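Local coordinates for protein-glutamine gamma-glutamyltransferase 2 (Pagrus major, PDB 1G0D) that probably cross-links proteins in a calcium-dependent manner, joining peptide-bound glutamine to the amino group of lysine or to small primary amines, with release of ammonia, at residues W334-M339 and D349-L354; D159-M164 and Y429-E434; A374-G379 and F389-V394. All blocks are in the same frame, centred on the assembly; numbering follows the deposited sequence.

In the fold
Contacts 1 and 3 are buried and lie against each other in the catalytic domain, where Trp334 CZ3 packs on Glu393 CG at 3.5 Å. Contact 2 is only partly buried, its centre about 17 Å from that of contact 1 and about 23 Å from that of contact 3. The chemistry follows the setting. Contact 1 joins neighbouring strands of one sheet through six backbone hydrogen bonds and a T-shaped tryptophan pair; contact 3 joins two helices by aliphatic and aromatic packing alone; contact 2 brings a loop against a two-stranded sheet through a tyrosine packed on an arginine, an asparagine and a water. Along the chain, contacts 1 and 3 fall inside the loop that contact 2 closes.

Contact 1: W334-M339 and D349-L354; sequences WVESWM and DGWQVL. With SO4 (sulfate ion), chain B.
Trp338 turns CG anti to its backbone N (chi1 -171°) and Trp351 turns its own CG anti to the carbonyl carbon, and the two indoles meet as an edge-to-face pair. The edge of Trp338 points at one face of Trp351, CE3 lying 3.4 Å from Trp351 CE2, with the planes 84° apart. Glu336 OE1 sits over the opposite face, 3.6 Å from Trp351 CG, while its charge is met by Arg291. Trp351 NE1 donates to O2 of a sulfate at 3.1 Å, an ion probably from the crystallisation liquor that Arg291 also binds. All this decorates one face of an antiparallel beta hairpin in the catalytic domain's four-stranded sheet, with the active-site residues His332 and Asp355 both at the Trp334 end, their side chains about 4 Å from that of Trp334. Val335, Ser337 and Met339 pair with Leu354, Gln352 and Gly350 through two N-H...O bonds each. Gly350 CA lies over the six-membered ring of Trp338. Gly350 O is gripped from opposite faces by Met339 N and by Gln352 NE2, the latter at 2.8 Å and nearly straight (174°); Gln352 OE1 bonds to Arg341. Val353 CG1 rests on the face of Trp334, whose indole N-H bonds to Tyr440 OH.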
loop_
_atom_site.group_PDB
_atom_site.type_symbol
_atom_site.label_atom_id
_atom_site.label_comp_id
_atom_site.label_asym_id
_atom_site.label_seq_id
_atom_site.Cartn_x
_atom_site.Cartn_y
_atom_site.Cartn_z
ATOM N N TRP A 334 2.429 -4.436 -2.344
ATOM C CA TRP A 334 2.152 -3.648 -3.529
ATOM C C TRP A 334 0.654 -3.308 -3.506
ATOM O O TRP A 334 -0.035 -3.458 -2.499
ATOM C CB TRP A 334 2.574 -4.347 -4.843
ATOM C CG TRP A 334 1.935 -5.656 -5.141
ATOM C CD1 TRP A 334 0.712 -5.863 -5.716
ATOM C CD2 TRP A 334 2.495 -6.965 -4.912
ATOM N NE1 TRP A 334 0.475 -7.221 -5.856
ATOM C CE2 TRP A 334 1.552 -7.912 -5.369
ATOM C CE3 TRP A 334 3.701 -7.422 -4.363
ATOM C CZ2 TRP A 334 1.781 -9.287 -5.294
ATOM C CZ3 TRP A 334 3.925 -8.800 -4.290
ATOM C CH2 TRP A 334 2.964 -9.712 -4.755
ATOM N N VAL A 335 0.137 -2.870 -4.625
ATOM C CA VAL A 335 -1.240 -2.469 -4.659
ATOM C C VAL A 335 -1.913 -3.034 -5.898
ATOM O O VAL A 335 -1.262 -3.251 -6.902
ATOM C CB VAL A 335 -1.211 -0.939 -4.602
ATOM C CG1 VAL A 335 -1.831 -0.292 -5.809
ATOM C CG2 VAL A 335 -1.767 -0.516 -3.329
ATOM N N GLU A 336 -3.204 -3.335 -5.806
ATOM C CA GLU A 336 -3.979 -3.843 -6.943
ATOM C C GLU A 336 -5.005 -2.750 -7.273
ATOM O O GLU A 336 -5.673 -2.258 -6.359
ATOM C CB GLU A 336 -4.724 -5.108 -6.538
ATOM C CG GLU A 336 -4.309 -6.368 -7.265
ATOM C CD GLU A 336 -4.892 -7.596 -6.622
ATOM O OE1 GLU A 336 -6.047 -7.558 -6.149
ATOM O OE2 GLU A 336 -4.195 -8.617 -6.566
ATOM N N SER A 337 -5.122 -2.343 -8.539
ATOM C CA SER A 337 -6.113 -1.318 -8.918
ATOM C C SER A 337 -7.073 -1.897 -9.950
ATOM O O SER A 337 -6.659 -2.580 -10.864
ATOM C CB SER A 337 -5.451 -0.075 -9.529
ATOM O OG SER A 337 -4.825 0.731 -8.551
ATOM N N TRP A 338 -8.354 -1.602 -9.814
ATOM C CA TRP A 338 -9.366 -2.103 -10.738
ATOM C C TRP A 338 -9.548 -1.198 -11.921
ATOM O O TRP A 338 -9.801 -0.025 -11.759
ATOM C CB TRP A 338 -10.727 -2.218 -10.056
ATOM C CG TRP A 338 -11.738 -2.922 -10.895
ATOM C CD1 TRP A 338 -12.599 -2.366 -11.822
ATOM C CD2 TRP A 338 -11.993 -4.335 -10.915
ATOM N NE1 TRP A 338 -13.372 -3.354 -12.404
ATOM C CE2 TRP A 338 -13.013 -4.573 -11.860
ATOM C CE3 TRP A 338 -11.453 -5.432 -10.220
ATOM C CZ2 TRP A 338 -13.498 -5.859 -12.125
ATOM C CZ3 TRP A 338 -11.939 -6.713 -10.486
ATOM C CH2 TRP A 338 -12.945 -6.913 -11.427
ATOM N N MET A 339 -9.442 -1.761 -13.112
ATOM C CA MET A 339 -9.640 -1.012 -14.346
ATOM C C MET A 339 -9.647 -1.995 -15.521
ATOM O O MET A 339 -9.119 -3.102 -15.416
ATOM C CB MET A 339 -8.514 -0.026 -14.544
ATOM C CG MET A 339 -7.170 -0.658 -14.879
ATOM S SD MET A 339 -5.891 0.603 -14.736
ATOM C CE MET A 339 -5.718 0.703 -13.068
ATOM N N ASP A 349 -8.684 -7.600 -18.153
ATOM C CA ASP A 349 -9.458 -6.607 -17.413
ATOM C C ASP A 349 -9.515 -6.950 -15.951
ATOM O O ASP A 349 -9.368 -8.087 -15.591
ATOM C CB ASP A 349 -10.891 -6.610 -17.908
ATOM C CG ASP A 349 -11.089 -5.876 -19.200
ATOM O OD1 ASP A 349 -12.277 -5.724 -19.536
ATOM O OD2 ASP A 349 -10.120 -5.459 -19.875
ATOM N N GLY A 350 -9.790 -5.989 -15.098
ATOM C CA GLY A 350 -9.893 -6.358 -13.707
ATOM C C GLY A 350 -8.747 -5.783 -12.937
ATOM O O GLY A 350 -8.228 -4.723 -13.311
ATOM N N TRP A 351 -8.359 -6.477 -11.866
ATOM C CA TRP A 351 -7.274 -6.020 -10.994
ATOM C C TRP A 351 -5.899 -5.991 -11.676
ATOM O O TRP A 351 -5.501 -6.952 -12.330
ATOM C CB TRP A 351 -7.176 -6.908 -9.747
ATOM C CG TRP A 351 -8.346 -6.885 -8.837
ATOM C CD1 TRP A 351 -9.251 -7.879 -8.657
ATOM C CD2 TRP A 351 -8.750 -5.806 -7.976
ATOM N NE1 TRP A 351 -10.206 -7.490 -7.736
ATOM C CE2 TRP A 351 -9.918 -6.233 -7.307
ATOM C CE3 TRP A 351 -8.239 -4.537 -7.712
ATOM C CZ2 TRP A 351 -10.581 -5.418 -6.387
ATOM C CZ3 TRP A 351 -8.898 -3.733 -6.794
ATOM C CH2 TRP A 351 -10.060 -4.180 -6.142
ATOM N N GLN A 352 -5.169 -4.896 -11.481
ATOM C CA GLN A 352 -3.837 -4.719 -12.044
ATOM C C GLN A 352 -2.896 -4.472 -10.906
ATOM O O GLN A 352 -3.223 -3.765 -9.972
ATOM C CB GLN A 352 -3.817 -3.521 -12.970
ATOM C CG GLN A 352 -5.070 -3.420 -13.792
ATOM C CD GLN A 352 -5.042 -4.340 -14.960
ATOM O OE1 GLN A 352 -4.062 -4.387 -15.690
ATOM N NE2 GLN A 352 -6.111 -5.076 -15.158
ATOM N N VAL A 353 -1.723 -5.070 -10.977
ATOM C CA VAL A 353 -0.722 -4.905 -9.946
ATOM C C VAL A 353 0.114 -3.681 -10.236
ATOM O O VAL A 353 0.637 -3.549 -11.314
ATOM C CB VAL A 353 0.215 -6.148 -9.881
ATOM C CG1 VAL A 353 1.438 -5.859 -9.028
ATOM C CG2 VAL A 353 -0.521 -7.323 -9.316
ATOM N N LEU A 354 0.202 -2.778 -9.263
ATOM C CA LEU A 354 1.009 -1.551 -9.337
ATOM C C LEU A 354 2.005 -1.639 -8.138
ATOM O O LEU A 354 1.605 -1.582 -6.964
ATOM C CB LEU A 354 0.109 -0.326 -9.157
ATOM C CG LEU A 354 -0.340 0.548 -10.322
ATOM C CD1 LEU A 354 0.168 -0.001 -11.584
ATOM C CD2 LEU A 354 -1.816 0.629 -10.373
HETATM S S SO4 B . -11.955 -10.149 -5.815
HETATM O O1 SO4 B . -11.028 -10.476 -6.789
HETATM O O2 SO4 B . -12.500 -8.886 -6.142
HETATM O O3 SO4 B . -12.962 -11.084 -6.041
HETATM O O4 SO4 B . -11.383 -10.329 -4.509
#

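Contact 2: D159-M164 and Y429-E434; sequences DGVIYM and YGNHRE
Tyr163 has more of its surface buried here than any other residue, and it reaches across to the backbone of Asn431, His432 and Arg433. Its chi1 of -64° sets CG beside the backbone N; from there the ring extends to the loop. Arg433 lies over one face of the ring with its CB, which is 3.6 Å from both CE1 and CZ of Tyr163; this is a CH-pi contact, displaced from the ring centre toward the rim. The rest of the arginine leads away, bending at chi3, and its NH1 bonds to Ser424 OG, leaving the aliphatic root to do the packing. At the end of the ring, Tyr163 OH comes within 3.1 Å of Asn431 O and 3.2 Å of His432 O, so the hydroxyl lies beside two successive carbonyls of the loop.

Asn431 is the second large contributor. Its side chain crosses that of Val161 at about a right angle, ND2 lying 3.5 Å from Val161 CG2. The same ND2 donates to a water at 2.9 Å, and that water makes a weak bond to Asp159 O, a wet link between the exposed asparagine and the strand.

Behind these residues the strand 159-164 pairs with 169-176, whose Ile170 touches both Tyr163 and Arg433, while Ile162 and Met164 face helix 272-286. The segment 429-434 is the turn and returning strand of a small antiparallel beta hairpin, 424-426 with 433-435. That hairpin lies over the face of the two-stranded sheet that carries Val161 and Tyr163, and it holds Glu434, which by similarity is one of the ligands of the calcium site characteristic of transglutaminases.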
loop_
_atom_site.group_PDB
_atom_site.type_symbol
_atom_site.label_atom_id
_atom_site.label_comp_id
_atom_site.label_asym_id
_atom_site.label_seq_id
_atom_site.Cartn_x
_atom_site.Cartn_y
_atom_site.Cartn_z
ATOM N N ASP A 159 -9.970 3.461 6.183
ATOM C CA ASP A 159 -9.200 2.710 7.155
ATOM C C ASP A 159 -8.956 1.339 6.607
ATOM O O ASP A 159 -9.895 0.644 6.249
ATOM C CB ASP A 159 -9.982 2.591 8.447
ATOM C CG ASP A 159 -10.011 3.869 9.203
ATOM O OD1 ASP A 159 -8.926 4.254 9.671
ATOM O OD2 ASP A 159 -11.098 4.490 9.317
ATOM N N GLY A 160 -7.694 0.956 6.533
ATOM C CA GLY A 160 -7.359 -0.352 6.024
ATOM C C GLY A 160 -6.499 -1.120 7.012
ATOM O O GLY A 160 -6.300 -0.717 8.155
ATOM N N VAL A 161 -6.023 -2.265 6.571
ATOM C CA VAL A 161 -5.172 -3.087 7.374
ATOM C C VAL A 161 -4.150 -3.617 6.382
ATOM O O VAL A 161 -4.531 -4.087 5.310
ATOM C CB VAL A 161 -6.010 -4.233 7.979
ATOM C CG1 VAL A 161 -5.130 -5.231 8.668
ATOM C CG2 VAL A 161 -6.989 -3.654 8.966
ATOM N N ILE A 162 -2.858 -3.485 6.677
ATOM C CA ILE A 162 -1.851 -4.029 5.763
ATOM C C ILE A 162 -1.204 -5.202 6.498
ATOM O O ILE A 162 -0.823 -5.063 7.643
ATOM C CB ILE A 162 -0.794 -2.976 5.380
ATOM C CG1 ILE A 162 -1.502 -1.729 4.823
ATOM C CG2 ILE A 162 0.169 -3.580 4.399
ATOM C CD1 ILE A 162 -0.652 -0.715 4.091
ATOM N N TYR A 163 -1.117 -6.368 5.872
ATOM C CA TYR A 163 -0.523 -7.526 6.546
ATOM C C TYR A 163 1.027 -7.522 6.486
ATOM O O TYR A 163 1.646 -7.032 5.509
ATOM C CB TYR A 163 -1.140 -8.820 5.976
ATOM C CG TYR A 163 -2.613 -8.866 6.283
ATOM C CD1 TYR A 163 -3.059 -9.228 7.539
ATOM C CD2 TYR A 163 -3.547 -8.341 5.384
ATOM C CE1 TYR A 163 -4.382 -9.043 7.903
ATOM C CE2 TYR A 163 -4.882 -8.153 5.742
ATOM C CZ TYR A 163 -5.290 -8.497 7.002
ATOM O OH TYR A 163 -6.590 -8.272 7.383
ATOM N N MET A 164 1.641 -8.046 7.551
ATOM C CA MET A 164 3.087 -8.075 7.668
ATOM C C MET A 164 3.477 -9.247 8.484
ATOM O O MET A 164 2.639 -10.087 8.784
ATOM C CB MET A 164 3.570 -6.820 8.352
ATOM C CG MET A 164 3.438 -5.655 7.446
ATOM S SD MET A 164 3.944 -4.100 8.144
ATOM C CE MET A 164 4.787 -4.590 9.649
ATOM N N TYR A 429 -15.573 -7.312 4.466
ATOM C CA TYR A 429 -16.464 -7.246 5.602
ATOM C C TYR A 429 -15.706 -7.736 6.795
ATOM O O TYR A 429 -15.424 -8.916 6.914
ATOM C CB TYR A 429 -17.698 -8.106 5.363
ATOM C CG TYR A 429 -18.700 -7.468 4.445
ATOM C CD1 TYR A 429 -18.949 -6.087 4.498
ATOM C CD2 TYR A 429 -19.375 -8.229 3.500
ATOM C CE1 TYR A 429 -19.848 -5.473 3.618
ATOM C CE2 TYR A 429 -20.278 -7.631 2.613
ATOM C CZ TYR A 429 -20.504 -6.254 2.677
ATOM O OH TYR A 429 -21.366 -5.690 1.765
ATOM N N GLY A 430 -15.404 -6.824 7.699
ATOM C CA GLY A 430 -14.631 -7.190 8.860
ATOM C C GLY A 430 -13.212 -6.774 8.540
ATOM O O GLY A 430 -12.923 -6.239 7.455
ATOM N N ASN A 431 -12.313 -7.013 9.477
ATOM C CA ASN A 431 -10.933 -6.635 9.250
ATOM C C ASN A 431 -10.090 -7.890 9.138
ATOM O O ASN A 431 -8.899 -7.901 9.479
ATOM C CB ASN A 431 -10.463 -5.683 10.372
ATOM C CG ASN A 431 -11.106 -4.263 10.253
ATOM O OD1 ASN A 431 -12.334 -4.112 10.357
ATOM N ND2 ASN A 431 -10.277 -3.235 10.015
ATOM N N HIS A 432 -10.732 -8.937 8.612
ATOM C CA HIS A 432 -10.103 -10.234 8.409
ATOM C C HIS A 432 -9.198 -10.211 7.198
ATOM O O HIS A 432 -9.348 -9.392 6.297
ATOM C CB HIS A 432 -11.127 -11.364 8.204
ATOM C CG HIS A 432 -12.502 -11.068 8.725
ATOM N ND1 HIS A 432 -13.648 -11.477 8.072
ATOM C CD2 HIS A 432 -12.919 -10.449 9.858
ATOM C CE1 HIS A 432 -14.710 -11.124 8.777
ATOM N NE2 HIS A 432 -14.295 -10.498 9.866
ATOM N N ARG A 433 -8.260 -11.149 7.207
ATOM C CA ARG A 433 -7.269 -11.327 6.163
ATOM C C ARG A 433 -7.939 -12.220 5.161
ATOM O O ARG A 433 -8.536 -13.241 5.506
ATOM C CB ARG A 433 -5.999 -11.999 6.746
ATOM C CG ARG A 433 -4.945 -12.562 5.770
ATOM C CD ARG A 433 -3.841 -13.391 6.501
ATOM N NE ARG A 433 -4.038 -14.841 6.385
ATOM C CZ ARG A 433 -3.887 -15.535 5.251
ATOM N NH1 ARG A 433 -3.532 -14.922 4.124
ATOM N NH2 ARG A 433 -4.123 -16.852 5.214
ATOM N N GLU A 434 -7.856 -11.804 3.914
ATOM C CA GLU A 434 -8.432 -12.549 2.832
ATOM C C GLU A 434 -7.287 -13.144 2.049
ATOM O O GLU A 434 -6.499 -12.405 1.468
ATOM C CB GLU A 434 -9.220 -11.588 1.965
ATOM C CG GLU A 434 -9.253 -11.927 0.511
ATOM C CD GLU A 434 -10.666 -12.119 0.047
ATOM O OE1 GLU A 434 -10.983 -11.796 -1.137
ATOM O OE2 GLU A 434 -11.453 -12.598 0.904
HETATM O O HOH W 1 -11.386 -0.928 8.761
#

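Contact 3: A374-G379 and F389-V394; sequences AAIKEG and FVFAEV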
loop_
_atom_site.group_PDB
_atom_site.type_symbol
_atom_site.label_atom_id
_atom_site.label_comp_id
_atom_site.label_asym_id
_atom_site.label_seq_id
_atom_site.Cartn_x
_atom_site.Cartn_y
_atom_site.Cartn_z
ATOM N N ALA A 374 -4.222 -11.292 -13.951
ATOM C CA ALA A 374 -4.619 -12.470 -14.740
ATOM C C ALA A 374 -3.503 -12.957 -15.633
ATOM O O ALA A 374 -3.445 -14.149 -15.933
ATOM C CB ALA A 374 -5.829 -12.157 -15.595
ATOM N N ALA A 375 -2.643 -12.032 -16.074
ATOM C CA ALA A 375 -1.506 -12.363 -16.931
ATOM C C ALA A 375 -0.535 -13.114 -16.057
ATOM O O ALA A 375 0.200 -13.966 -16.525
ATOM C CB ALA A 375 -0.849 -11.115 -17.470
ATOM N N ILE A 376 -0.524 -12.803 -14.774
ATOM C CA ILE A 376 0.364 -13.526 -13.869
ATOM C C ILE A 376 -0.186 -14.949 -13.694
ATOM O O ILE A 376 0.516 -15.942 -13.934
ATOM C CB ILE A 376 0.470 -12.826 -12.473
ATOM C CG1 ILE A 376 0.992 -11.384 -12.637
ATOM C CG2 ILE A 376 1.373 -13.625 -11.558
ATOM C CD1 ILE A 376 2.290 -11.299 -13.368
ATOM N N LYS A 377 -1.451 -15.048 -13.305
ATOM C CA LYS A 377 -2.075 -16.353 -13.097
ATOM C C LYS A 377 -1.887 -17.298 -14.263
ATOM O O LYS A 377 -1.558 -18.465 -14.068
ATOM C CB LYS A 377 -3.570 -16.185 -12.859
ATOM C CG LYS A 377 -4.161 -17.053 -11.774
ATOM C CD LYS A 377 -4.198 -18.479 -12.193
ATOM C CE LYS A 377 -4.789 -19.357 -11.090
ATOM N NZ LYS A 377 -6.152 -18.900 -10.709
ATOM N N GLU A 378 -2.086 -16.795 -15.474
ATOM C CA GLU A 378 -1.985 -17.632 -16.663
ATOM C C GLU A 378 -0.610 -17.694 -17.314
ATOM O O GLU A 378 -0.403 -18.429 -18.285
ATOM C CB GLU A 378 -3.036 -17.187 -17.682
ATOM C CG GLU A 378 -4.500 -17.503 -17.295
ATOM C CD GLU A 378 -4.697 -18.892 -16.661
ATOM O OE1 GLU A 378 -5.369 -18.967 -15.611
ATOM O OE2 GLU A 378 -4.201 -19.913 -17.197
ATOM N N GLY A 379 0.318 -16.916 -16.767
ATOM C CA GLY A 379 1.675 -16.888 -17.263
ATOM C C GLY A 379 1.915 -16.130 -18.549
ATOM O O GLY A 379 2.761 -16.533 -19.329
ATOM N N PHE A 389 8.610 -9.361 -14.174
ATOM C CA PHE A 389 9.031 -9.011 -12.842
ATOM C C PHE A 389 8.012 -9.350 -11.827
ATOM O O PHE A 389 8.370 -9.811 -10.746
ATOM C CB PHE A 389 9.347 -7.539 -12.740
ATOM C CG PHE A 389 10.664 -7.216 -13.295
ATOM C CD1 PHE A 389 10.809 -6.968 -14.664
ATOM C CD2 PHE A 389 11.793 -7.293 -12.499
ATOM C CE1 PHE A 389 12.065 -6.819 -15.223
ATOM C CE2 PHE A 389 13.054 -7.138 -13.063
ATOM C CZ PHE A 389 13.186 -6.905 -14.421
ATOM N N VAL A 390 6.742 -9.123 -12.159
ATOM C CA VAL A 390 5.662 -9.422 -11.227
ATOM C C VAL A 390 5.380 -10.922 -11.149
ATOM O O VAL A 390 4.967 -11.423 -10.122
ATOM C CB VAL A 390 4.379 -8.686 -11.601
ATOM C CG1 VAL A 390 3.236 -9.128 -10.636
ATOM C CG2 VAL A 390 4.638 -7.164 -11.572
ATOM N N PHE A 391 5.635 -11.641 -12.229
ATOM C CA PHE A 391 5.448 -13.084 -12.217
ATOM C C PHE A 391 6.590 -13.704 -11.361
ATOM O O PHE A 391 6.388 -14.706 -10.675
ATOM C CB PHE A 391 5.491 -13.606 -13.663
ATOM C CG PHE A 391 5.274 -15.092 -13.789
ATOM C CD1 PHE A 391 6.333 -15.986 -13.650
ATOM C CD2 PHE A 391 4.018 -15.604 -14.048
ATOM C CE1 PHE A 391 6.134 -17.356 -13.768
ATOM C CE2 PHE A 391 3.817 -16.981 -14.168
ATOM C CZ PHE A 391 4.872 -17.849 -14.024
ATOM N N ALA A 392 7.786 -13.103 -11.381
ATOM C CA ALA A 392 8.934 -13.631 -10.619
ATOM C C ALA A 392 8.729 -13.476 -9.146
ATOM O O ALA A 392 9.030 -14.356 -8.351
ATOM C CB ALA A 392 10.211 -12.916 -11.007
ATOM N N GLU A 393 8.224 -12.314 -8.790
ATOM C CA GLU A 393 7.953 -11.955 -7.409
ATOM C C GLU A 393 7.209 -13.041 -6.629
ATOM O O GLU A 393 7.450 -13.301 -5.451
ATOM C CB GLU A 393 7.117 -10.670 -7.431
ATOM C CG GLU A 393 6.554 -10.246 -6.108
ATOM C CD GLU A 393 7.585 -9.551 -5.276
ATOM O OE1 GLU A 393 7.638 -9.857 -4.065
ATOM O OE2 GLU A 393 8.341 -8.705 -5.835
ATOM N N VAL A 394 6.316 -13.685 -7.343
ATOM C CA VAL A 394 5.416 -14.670 -6.810
ATOM C C VAL A 394 5.747 -16.121 -7.271
ATOM O O VAL A 394 5.234 -17.080 -6.700
ATOM C CB VAL A 394 3.996 -14.121 -7.243
ATOM C CG1 VAL A 394 3.378 -14.966 -8.286
ATOM C CG2 VAL A 394 3.137 -13.907 -6.086
#
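Ile376 and Phe391 mark the closest approach of two short helices, their CA atoms 5.4 Å apart. The segment axes pass 9.5 Å from each other, and the helices run 58° apart in direction. Helix 374-378 closes in a Schellman motif: Gly379 takes a positive phi (76°) and two bonds lead back into the last turn, one of them from Gly379 N to Ile376 O.

Ile376 is the wedge between the helices. Its chi1 of -59° sets CG1 beside the backbone N and leaves CG2 anti to that N. The terminal CD1 reaches Val390 CG1 at 3.6 Å, the two side chains meeting at about a right angle. The same CD1 lies 4.0 Å from Phe391 CB. The other branch, CG2, faces Val394 CG1 at 4.1 Å, so both arms of the isoleucine bear on helix 389-394. Phe391 answers from the second helix, running alongside Ile376 but pointing the other way. Its ring presents an edge to Ile376 O, with CE2 at 3.5 Å, and the same CE2 lies 3.8 Å from Gly379 CA. The phenyl thus packs at the C-terminal turn of the first helix, where helix 447-456 also meets it through Val452, Tyr453 and Ala456.

The polar side chains lead elsewhere: Glu378 makes a salt bridge with Lys448, and Glu393 bonds to His300. This is apolar helix-to-helix packing beside the catalytic centre of the transglutaminase fold, with Val390 near the active-site Asp355 and Phe391 touching Asn395, a calcium ligand by similarity.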